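PDB 7M1A: galactose-binding like protein from Bacteroides thetaiotaomicron, which probably binds sugars and may take part in glycan breakdown, and whose C-terminal galactose-binding-like domain, present here, holds a calcium ion. Local coordinates for residues Leu45-Gly50 against Asn165-Phe170; Phe71-Ile76 against Met86-Tyr91; Ala75-Lys80 against Cys169-Thr174. All coordinates share one frame; numbering follows the deposited sequence.

Contact 1: Leu45-Gly50 against Asn165-Phe170; sequences LHTGTG and NYNICF. With EDO (1,2-ethanediol), chain E.
T47 turns OG1 between its backbone N and carbonyl carbon (chi1 62°), and N167 carries CG beside its own N (chi1 -72°), which brings hydroxyl and amide together. They meet where an antiparallel ladder at strand 45-46, one of two outermost strands of the four-stranded sheet in this galactose-binding-like β-sandwich, gives way to loop. L45 and F170 form the hydrogen-bonded pair, H46 and C169 the non-hydrogen-bonded pair. T47 N extends the ladder, donating to I168 O at 3.0 Å. T47 OG1 donates to N167 OD1 at 2.8 Å, in the amide plane and on a lone pair, and accepts from I168 N at 2.9 Å. N167 ND2 points almost straight at G50 O, 2.9 Å away, so both ends of the amide are gripped by residues 47-50. On one side of the sheet L45 CD1 packs 3.8 Å from F170 CE1. On the other, C169 CB sits over a face of the H46 imidazole, offset toward the rim, in a CH-pi contact 3.6 Å from the ring centroid. Both ring nitrogens are used in its plane: ND1 accepts from G48 N at 2.8 Å, and NE2 donates to O1 of ethanediol at 2.7 Å.

Contact 2: Phe71-Ile76 against Met86-Tyr91; sequences FALWAI and MSPRRY
L73 and Y91 reach toward each other tip to tip across the interior of the β-sandwich, one from strand 70-74 of the four-stranded sheet, the other from strand 88-96 of the facing sheet. No hydrogen bond joins the two segments directly; side-chain shape does the work. L73 has CG anti to its backbone N (chi1 -178°), which carries CG toward the facing segment. Its chi2 of 146° lies off the usual staggered positions, and the two methyls go to different partners: CD1 lies 4.0 Å from Y91 CE2, and CD2 lies 4.0 Å from P88 CG. Y91 holds CG between its N and carbonyl carbon (chi1 58°), and its ring comes in with OH 3.7 Å from L73 CB. That hydroxyl is hydrogen-bonded to D140 OD2, which gives the polar tip of an otherwise apolar group a fixed mate. F71 meets the same ring edge to edge, its CE2 4.2 Å from Y91 CE2. An alanine in place of L73, keeping only CB, would probably leave a gap facing P88 CG and Y91 CE2, which lose their methyl partners. Where strand 70-74 runs out into its loop, A75 CB rests 4.0 Å from S87 OG in a van der Waals contact; the hydroxyl is hydrogen-bonded to H81 O. A water closes this end, accepting from I76 N at 2.9 Å and donating to S87 OG at 2.8 Å.

Contact 3: Ala75-Lys80 against Cys169-Thr174; sequences AIQDEK and CFTELT. With CA (calcium ion), chain F; EDO (1,2-ethanediol), chain E.
F170 touches A75 only through its root, CB lying 4.2 Å from A75 CA, while its ring leads away from the loop. At the edge of that ring, in its plane, are E172 C and L173 CG. The carboxylate of E172 is likewise turned away from 75-80: OE1 binds calcium at 2.3 Å, and OE2 makes a salt bridge to K5 NZ. I76 lays CG1 against the backbone where F170 joins T171, 3.8 Å from F170 C, and brings CD1 to C169 SG. T171 points CB toward the loop, and its methyl CG2 comes 3.3 Å from A75 O. OG1 stands anti to the backbone N (chi1 -178°), hydrogen-bonded to V43 O and S35 N, which sets CG2 between that N and the carbonyl carbon, where it meets A75 O. T171 and E172 form a classic beta bulge opposite W74, in strand 169-176 of the β-sandwich. T171 O binds the same calcium at 2.3 Å, and Y28 O, N31 OD1, R33 O and a water complete the site. The water that links I76 N to S87 OG also donates to C169 O at 2.8 Å. Further along the loop, the extended K80 chain puts NZ 2.9 Å from O2 of ethanediol, in a hydrogen bond.

The four-stranded sheet ties the three contacts together: strand 169-176 lies between strands 45-46 and 70-74, so contact 1 is on one flank of it and contacts 2 and 3 are toward the other. The centres of contacts 2 and 3 are about 7 Å apart, and that of contact 1 is about 11 and 12 Å from them. Along the chain 45-50 comes first, then 71-80 and 86-91, and 165-174 last, so the closing strand returns to parts made much earlier. C169 N lies 3.0 Å from M86 O, probably hydrogen-bonded. Contact 2 crosses to the other sheet, while contact 3 places the loop after strand 70-74 beside the calcium ligands.

Contact 1: Leu45-Gly50 against Asn165-Phe170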
loop_
_atom_site.group_PDB
_atom_site.type_symbol
_atom_site.label_atom_id
_atom_site.label_comp_id
_atom_site.label_asym_id
_atom_site.label_seq_id
_atom_site.Cartn_x
_atom_site.Cartn_y
_atom_site.Cartn_z
ATOM N N LEU A 45 6.168 -2.868 -10.123
ATOM C CA LEU A 45 6.456 -3.385 -8.818
ATOM C C LEU A 45 7.598 -4.372 -8.938
ATOM O O LEU A 45 7.894 -4.899 -10.041
ATOM C CB LEU A 45 5.220 -3.970 -8.112
ATOM C CG LEU A 45 4.618 -5.266 -8.694
ATOM C CD1 LEU A 45 5.431 -6.526 -8.376
ATOM C CD2 LEU A 45 3.189 -5.452 -8.145
ATOM N N HIS A 46 8.275 -4.579 -7.805
ATOM C CA HIS A 46 9.442 -5.449 -7.840
ATOM C C HIS A 46 9.726 -5.986 -6.448
ATOM O O HIS A 46 9.859 -5.198 -5.515
ATOM C CB HIS A 46 10.648 -4.611 -8.336
ATOM C CG HIS A 46 11.790 -5.431 -8.809
ATOM N ND1 HIS A 46 12.354 -6.504 -8.075
ATOM C CD2 HIS A 46 12.504 -5.294 -9.958
ATOM C CE1 HIS A 46 13.357 -6.979 -8.825
ATOM N NE2 HIS A 46 13.446 -6.263 -9.959
ATOM N N THR A 47 9.783 -7.324 -6.263
ATOM C CA THR A 47 10.024 -7.880 -4.928
ATOM C C THR A 47 11.495 -7.984 -4.558
ATOM O O THR A 47 11.779 -8.420 -3.433
ATOM C CB THR A 47 9.431 -9.295 -4.831
ATOM O OG1 THR A 47 10.046 -10.185 -5.768
ATOM C CG2 THR A 47 7.932 -9.309 -5.094
ATOM N N GLY A 48 12.407 -7.560 -5.475
ATOM C CA GLY A 48 13.831 -7.654 -5.175
ATOM C C GLY A 48 14.441 -8.943 -5.736
ATOM O O GLY A 48 13.886 -9.622 -6.615
ATOM N N THR A 49 15.630 -9.271 -5.216
ATOM C CA THR A 49 16.397 -10.444 -5.661
ATOM C C THR A 49 16.854 -11.269 -4.477
ATOM O O THR A 49 17.649 -12.152 -4.683
ATOM C CB THR A 49 17.607 -10.014 -6.496
ATOM O OG1 THR A 49 18.419 -9.083 -5.771
ATOM C CG2 THR A 49 17.185 -9.283 -7.756
ATOM N N GLY A 50 16.380 -10.999 -3.268
ATOM C CA GLY A 50 16.671 -11.885 -2.137
ATOM C C GLY A 50 16.019 -13.259 -2.321
ATOM O O GLY A 50 14.983 -13.412 -2.988
ATOM N N ASN A 165 13.675 -18.234 -9.976
ATOM C CA ASN A 165 13.402 -18.068 -8.555
ATOM C C ASN A 165 11.986 -17.499 -8.343
ATOM O O ASN A 165 11.151 -17.447 -9.250
ATOM C CB ASN A 165 14.534 -17.357 -7.789
ATOM C CG ASN A 165 14.709 -15.895 -8.214
ATOM O OD1 ASN A 165 13.860 -15.046 -7.957
ATOM N ND2 ASN A 165 15.831 -15.551 -8.867
ATOM N N TYR A 166 11.701 -17.109 -7.087
ATOM C CA TYR A 166 10.326 -16.822 -6.666
ATOM C C TYR A 166 9.999 -15.316 -6.755
ATOM O O TYR A 166 8.841 -14.968 -6.549
ATOM C CB TYR A 166 10.082 -17.285 -5.219
ATOM C CG TYR A 166 10.060 -18.769 -5.013
ATOM C CD1 TYR A 166 9.334 -19.621 -5.834
ATOM C CD2 TYR A 166 10.918 -19.353 -4.087
ATOM C CE1 TYR A 166 9.312 -21.019 -5.632
ATOM C CE2 TYR A 166 10.930 -20.732 -3.892
ATOM C CZ TYR A 166 10.151 -21.568 -4.686
ATOM O OH TYR A 166 10.136 -22.922 -4.479
ATOM N N ASN A 167 11.001 -14.441 -7.034
ATOM C CA ASN A 167 10.756 -13.008 -7.132
ATOM C C ASN A 167 9.833 -12.686 -8.298
ATOM O O ASN A 167 9.699 -13.443 -9.237
ATOM C CB ASN A 167 12.101 -12.263 -7.135
ATOM C CG ASN A 167 12.719 -12.313 -5.758
ATOM O OD1 ASN A 167 12.200 -11.673 -4.820
ATOM N ND2 ASN A 167 13.823 -13.028 -5.604
ATOM N N ILE A 168 9.279 -11.479 -8.261
ATOM C CA ILE A 168 8.507 -11.022 -9.403
ATOM C C ILE A 168 8.679 -9.512 -9.607
ATOM O O ILE A 168 8.686 -8.722 -8.656
ATOM C CB ILE A 168 6.999 -11.415 -9.282
ATOM C CG1 ILE A 168 6.185 -11.043 -10.529
ATOM C CG2 ILE A 168 6.397 -10.820 -7.999
ATOM C CD1 ILE A 168 4.792 -11.606 -10.541
ATOM N N CYS A 169 8.747 -9.079 -10.885
ATOM C CA CYS A 169 8.614 -7.665 -11.225
ATOM C C CYS A 169 7.805 -7.606 -12.546
ATOM O O CYS A 169 7.938 -8.470 -13.413
ATOM C CB CYS A 169 9.990 -7.005 -11.391
ATOM S SG CYS A 169 11.068 -7.665 -12.688
ATOM N N PHE A 170 7.048 -6.533 -12.732
ATOM C CA PHE A 170 6.298 -6.305 -13.958
ATOM C C PHE A 170 5.759 -4.871 -13.943
ATOM O O PHE A 170 5.860 -4.196 -12.880
ATOM C CB PHE A 170 5.188 -7.326 -14.242
ATOM C CG PHE A 170 4.045 -7.285 -13.283
ATOM C CD1 PHE A 170 4.179 -7.879 -12.003
ATOM C CD2 PHE A 170 2.836 -6.716 -13.619
ATOM C CE1 PHE A 170 3.106 -7.900 -11.103
ATOM C CE2 PHE A 170 1.758 -6.729 -12.701
ATOM C CZ PHE A 170 1.930 -7.297 -11.452
HETATM C C1 EDO E . 16.955 -7.292 -10.727
HETATM O O1 EDO E . 15.745 -6.858 -11.294
HETATM C C2 EDO E . 18.136 -6.906 -11.591
HETATM O O2 EDO E . 17.812 -5.617 -11.944
HETATM O O HOH W 1 13.540 -10.413 -2.749
#

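Contact 2: Phe71-Ile76 against Met86-Tyr91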
loop_
_atom_site.group_PDB
_atom_site.type_symbol
_atom_site.label_atom_id
_atom_site.label_comp_id
_atom_site.label_asym_id
_atom_site.label_seq_id
_atom_site.Cartn_x
_atom_site.Cartn_y
_atom_site.Cartn_z
ATOM N N PHE A 71 -7.951 -11.163 -18.349
ATOM C CA PHE A 71 -6.809 -10.703 -17.576
ATOM C C PHE A 71 -5.623 -10.521 -18.506
ATOM O O PHE A 71 -5.442 -11.350 -19.428
ATOM C CB PHE A 71 -6.522 -11.683 -16.425
ATOM C CG PHE A 71 -5.237 -11.411 -15.702
ATOM C CD1 PHE A 71 -5.142 -10.401 -14.751
ATOM C CD2 PHE A 71 -4.080 -12.095 -16.103
ATOM C CE1 PHE A 71 -3.928 -10.220 -14.102
ATOM C CE2 PHE A 71 -2.904 -11.912 -15.425
ATOM C CZ PHE A 71 -2.822 -10.979 -14.443
ATOM N N ALA A 72 -4.843 -9.482 -18.291
ATOM C CA ALA A 72 -3.594 -9.313 -19.037
ATOM C C ALA A 72 -2.507 -8.823 -18.105
ATOM O O ALA A 72 -2.791 -8.096 -17.146
ATOM C CB ALA A 72 -3.777 -8.401 -20.267
ATOM N N LEU A 73 -1.242 -9.079 -18.422
ATOM C CA LEU A 73 -0.117 -8.677 -17.621
ATOM C C LEU A 73 1.047 -8.398 -18.563
ATOM O O LEU A 73 1.322 -9.232 -19.444
ATOM C CB LEU A 73 0.239 -9.708 -16.558
ATOM C CG LEU A 73 1.407 -9.369 -15.591
ATOM C CD1 LEU A 73 1.128 -9.968 -14.195
ATOM C CD2 LEU A 73 2.778 -9.838 -16.140
ATOM N N TRP A 74 1.784 -7.310 -18.298
ATOM C CA TRP A 74 2.945 -6.920 -19.110
ATOM C C TRP A 74 4.193 -6.912 -18.223
ATOM O O TRP A 74 4.221 -6.240 -17.202
ATOM C CB TRP A 74 2.777 -5.485 -19.717
ATOM C CG TRP A 74 1.711 -5.479 -20.767
ATOM C CD1 TRP A 74 1.934 -5.535 -22.110
ATOM C CD2 TRP A 74 0.255 -5.439 -20.603
ATOM N NE1 TRP A 74 0.733 -5.489 -22.789
ATOM C CE2 TRP A 74 -0.320 -5.393 -21.890
ATOM C CE3 TRP A 74 -0.628 -5.257 -19.545
ATOM C CZ2 TRP A 74 -1.681 -5.295 -22.150
ATOM C CZ3 TRP A 74 -1.995 -5.151 -19.750
ATOM C CH2 TRP A 74 -2.526 -5.203 -21.057
ATOM N N ALA A 75 5.260 -7.480 -18.733
ATOM C CA ALA A 75 6.613 -7.339 -18.234
ATOM C C ALA A 75 7.129 -5.907 -18.488
ATOM O O ALA A 75 6.669 -5.199 -19.398
ATOM C CB ALA A 75 7.530 -8.379 -18.891
ATOM N N ILE A 76 8.095 -5.489 -17.657
ATOM C CA ILE A 76 8.729 -4.182 -17.886
ATOM C C ILE A 76 9.352 -4.227 -19.305
ATOM O O ILE A 76 9.917 -5.245 -19.748
ATOM C CB ILE A 76 9.798 -3.953 -16.790
ATOM C CG1 ILE A 76 9.121 -3.817 -15.404
ATOM C CG2 ILE A 76 10.723 -2.747 -17.104
ATOM C CD1 ILE A 76 10.110 -3.961 -14.239
HETATM N N MSE A 86 13.565 -10.715 -13.198
HETATM C CA MSE A 86 12.609 -11.303 -12.273
HETATM C C MSE A 86 11.204 -11.299 -12.901
HETATM O O MSE A 86 10.185 -11.415 -12.190
HETATM C CB MSE A 86 12.591 -10.629 -10.903
HETATM C CG MSE A 86 13.955 -10.464 -10.270
HETATM SE SE MSE A 86 14.997 -12.111 -10.096
HETATM C CE MSE A 86 16.607 -11.525 -11.035
ATOM N N SER A 87 11.105 -11.150 -14.221
ATOM C CA SER A 87 9.817 -11.177 -14.884
ATOM C C SER A 87 9.161 -12.537 -14.674
ATOM O O SER A 87 9.801 -13.604 -14.704
ATOM C CB SER A 87 10.014 -10.931 -16.342
ATOM O OG SER A 87 10.573 -9.626 -16.551
ATOM N N PRO A 88 7.832 -12.579 -14.472
ATOM C CA PRO A 88 7.194 -13.876 -14.130
ATOM C C PRO A 88 7.170 -14.811 -15.340
ATOM O O PRO A 88 6.998 -14.400 -16.509
ATOM C CB PRO A 88 5.771 -13.421 -13.701
ATOM C CG PRO A 88 5.545 -12.140 -14.495
ATOM C CD PRO A 88 6.889 -11.435 -14.511
ATOM N N ARG A 89 7.351 -16.111 -15.036
ATOM C CA ARG A 89 7.257 -17.137 -16.094
ATOM C C ARG A 89 6.079 -18.069 -15.810
ATOM O O ARG A 89 5.259 -18.307 -16.696
ATOM C CB ARG A 89 8.573 -17.922 -16.210
ATOM C CG ARG A 89 8.516 -18.988 -17.290
ATOM C CD ARG A 89 9.884 -19.632 -17.482
ATOM N NE ARG A 89 9.847 -20.598 -18.586
ATOM C CZ ARG A 89 10.893 -21.337 -18.949
ATOM N NH1 ARG A 89 12.020 -21.246 -18.249
ATOM N NH2 ARG A 89 10.830 -22.088 -20.042
ATOM N N ARG A 90 5.967 -18.616 -14.583
ATOM C CA ARG A 90 4.770 -19.363 -14.199
ATOM C C ARG A 90 4.161 -18.712 -12.964
ATOM O O ARG A 90 4.900 -18.423 -12.019
ATOM C CB ARG A 90 5.177 -20.782 -13.795
ATOM C CG ARG A 90 5.511 -21.642 -15.016
ATOM C CD ARG A 90 4.231 -22.158 -15.684
ATOM N NE ARG A 90 3.503 -23.054 -14.769
ATOM C CZ ARG A 90 2.362 -22.877 -14.032
ATOM N NH1 ARG A 90 1.608 -21.760 -14.028
ATOM N NH2 ARG A 90 2.009 -23.882 -13.243
ATOM N N TYR A 91 2.879 -18.372 -13.055
ATOM C CA TYR A 91 2.274 -17.606 -11.967
ATOM C C TYR A 91 0.784 -17.872 -11.961
ATOM O O TYR A 91 0.268 -18.496 -12.879
ATOM C CB TYR A 91 2.585 -16.089 -12.102
ATOM C CG TYR A 91 2.151 -15.405 -13.383
ATOM C CD1 TYR A 91 2.870 -15.539 -14.579
ATOM C CD2 TYR A 91 1.024 -14.587 -13.371
ATOM C CE1 TYR A 91 2.470 -14.837 -15.714
ATOM C CE2 TYR A 91 0.637 -13.885 -14.513
ATOM C CZ TYR A 91 1.363 -14.006 -15.689
ATOM O OH TYR A 91 0.981 -13.313 -16.811
HETATM O O HOH W 2 9.017 -7.492 -15.779
#

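Contact 3: Ala75-Lys80 against Cys169-Thr174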
loop_
_atom_site.group_PDB
_atom_site.type_symbol
_atom_site.label_atom_id
_atom_site.label_comp_id
_atom_site.label_asym_id
_atom_site.label_seq_id
_atom_site.Cartn_x
_atom_site.Cartn_y
_atom_site.Cartn_z
ATOM N N ALA A 75 5.260 -7.480 -18.733
ATOM C CA ALA A 75 6.613 -7.339 -18.234
ATOM C C ALA A 75 7.129 -5.907 -18.488
ATOM O O ALA A 75 6.669 -5.199 -19.398
ATOM C CB ALA A 75 7.530 -8.379 -18.891
ATOM N N ILE A 76 8.095 -5.489 -17.657
ATOM C CA ILE A 76 8.729 -4.182 -17.886
ATOM C C ILE A 76 9.352 -4.227 -19.305
ATOM O O ILE A 76 9.917 -5.245 -19.748
ATOM C CB ILE A 76 9.798 -3.953 -16.790
ATOM C CG1 ILE A 76 9.121 -3.817 -15.404
ATOM C CG2 ILE A 76 10.723 -2.747 -17.104
ATOM C CD1 ILE A 76 10.110 -3.961 -14.239
ATOM N N GLN A 77 9.090 -3.173 -20.087
ATOM C CA GLN A 77 9.185 -3.253 -21.569
ATOM C C GLN A 77 10.572 -2.949 -22.172
ATOM O O GLN A 77 10.784 -1.995 -22.965
ATOM C CB GLN A 77 8.120 -2.311 -22.149
ATOM C CG GLN A 77 6.662 -2.714 -21.836
ATOM C CD GLN A 77 6.191 -3.902 -22.654
ATOM O OE1 GLN A 77 5.866 -5.043 -22.159
ATOM N NE2 GLN A 77 6.053 -3.618 -23.925
ATOM N N ASP A 78 11.531 -3.769 -21.744
ATOM C CA ASP A 78 12.860 -3.632 -22.330
ATOM C C ASP A 78 13.573 -4.987 -22.343
ATOM O O ASP A 78 13.064 -5.963 -21.742
ATOM C CB ASP A 78 13.666 -2.594 -21.540
ATOM C CG ASP A 78 13.700 -2.805 -20.033
ATOM O OD1 ASP A 78 13.751 -3.942 -19.597
ATOM O OD2 ASP A 78 13.626 -1.788 -19.314
ATOM N N GLU A 79 14.706 -5.035 -23.091
ATOM C CA GLU A 79 15.309 -6.352 -23.262
ATOM C C GLU A 79 15.841 -6.939 -21.966
ATOM O O GLU A 79 15.821 -8.184 -21.821
ATOM C CB GLU A 79 16.448 -6.253 -24.251
ATOM C CG GLU A 79 15.913 -6.045 -25.661
ATOM C CD GLU A 79 17.008 -6.047 -26.711
ATOM O OE1 GLU A 79 16.665 -5.933 -27.913
ATOM O OE2 GLU A 79 18.205 -6.159 -26.297
ATOM N N LYS A 80 16.173 -6.077 -20.993
ATOM C CA LYS A 80 16.635 -6.550 -19.689
ATOM C C LYS A 80 15.550 -7.437 -19.044
ATOM O O LYS A 80 15.877 -8.420 -18.381
ATOM C CB LYS A 80 16.968 -5.351 -18.793
ATOM C CG LYS A 80 17.351 -5.782 -17.397
ATOM C CD LYS A 80 17.646 -4.618 -16.452
ATOM C CE LYS A 80 18.387 -5.108 -15.216
ATOM N NZ LYS A 80 18.677 -4.063 -14.199
ATOM N N CYS A 169 8.747 -9.079 -10.885
ATOM C CA CYS A 169 8.614 -7.665 -11.225
ATOM C C CYS A 169 7.805 -7.606 -12.546
ATOM O O CYS A 169 7.938 -8.470 -13.413
ATOM C CB CYS A 169 9.990 -7.005 -11.391
ATOM S SG CYS A 169 11.068 -7.665 -12.688
ATOM N N PHE A 170 7.048 -6.533 -12.732
ATOM C CA PHE A 170 6.298 -6.305 -13.958
ATOM C C PHE A 170 5.759 -4.871 -13.943
ATOM O O PHE A 170 5.860 -4.196 -12.880
ATOM C CB PHE A 170 5.188 -7.326 -14.242
ATOM C CG PHE A 170 4.045 -7.285 -13.283
ATOM C CD1 PHE A 170 4.179 -7.879 -12.003
ATOM C CD2 PHE A 170 2.836 -6.716 -13.619
ATOM C CE1 PHE A 170 3.106 -7.900 -11.103
ATOM C CE2 PHE A 170 1.758 -6.729 -12.701
ATOM C CZ PHE A 170 1.930 -7.297 -11.452
ATOM N N THR A 171 5.206 -4.388 -15.091
ATOM C CA THR A 171 4.845 -2.984 -15.211
ATOM C C THR A 171 3.332 -2.724 -15.119
ATOM O O THR A 171 2.972 -1.577 -14.694
ATOM C CB THR A 171 5.416 -2.333 -16.480
ATOM O OG1 THR A 171 5.053 -0.947 -16.501
ATOM C CG2 THR A 171 4.890 -2.943 -17.777
ATOM N N GLU A 172 2.436 -3.624 -15.558
ATOM C CA GLU A 172 1.014 -3.285 -15.612
ATOM C C GLU A 172 0.220 -4.580 -15.673
ATOM O O GLU A 172 0.687 -5.567 -16.281
ATOM C CB GLU A 172 0.669 -2.433 -16.863
ATOM C CG GLU A 172 -0.728 -1.817 -16.878
ATOM C CD GLU A 172 -0.988 -0.754 -15.804
ATOM O OE1 GLU A 172 -0.038 -0.293 -15.144
ATOM O OE2 GLU A 172 -2.140 -0.325 -15.702
ATOM N N LEU A 173 -0.989 -4.558 -15.097
ATOM C CA LEU A 173 -1.964 -5.609 -15.353
ATOM C C LEU A 173 -3.284 -4.945 -15.683
ATOM O O LEU A 173 -3.466 -3.744 -15.409
ATOM C CB LEU A 173 -2.032 -6.634 -14.202
ATOM C CG LEU A 173 -2.103 -6.098 -12.777
ATOM C CD1 LEU A 173 -3.449 -5.422 -12.563
ATOM C CD2 LEU A 173 -1.883 -7.260 -11.811
ATOM N N THR A 174 -4.211 -5.711 -16.296
ATOM C CA THR A 174 -5.529 -5.182 -16.598
ATOM C C THR A 174 -6.529 -6.312 -16.364
ATOM O O THR A 174 -6.271 -7.459 -16.744
ATOM C CB THR A 174 -5.620 -4.713 -18.061
ATOM O OG1 THR A 174 -4.600 -3.697 -18.221
ATOM C CG2 THR A 174 -6.958 -4.091 -18.400
HETATM CA CA CA F . 2.110 0.533 -14.998
HETATM C C1 EDO E . 16.955 -7.292 -10.727
HETATM O O1 EDO E . 15.745 -6.858 -11.294
HETATM C C2 EDO E . 18.136 -6.906 -11.591
HETATM O O2 EDO E . 17.812 -5.617 -11.944
HETATM O O HOH W 2 9.017 -7.492 -15.779
HETATM O O HOH W 3 4.052 1.838 -15.215
#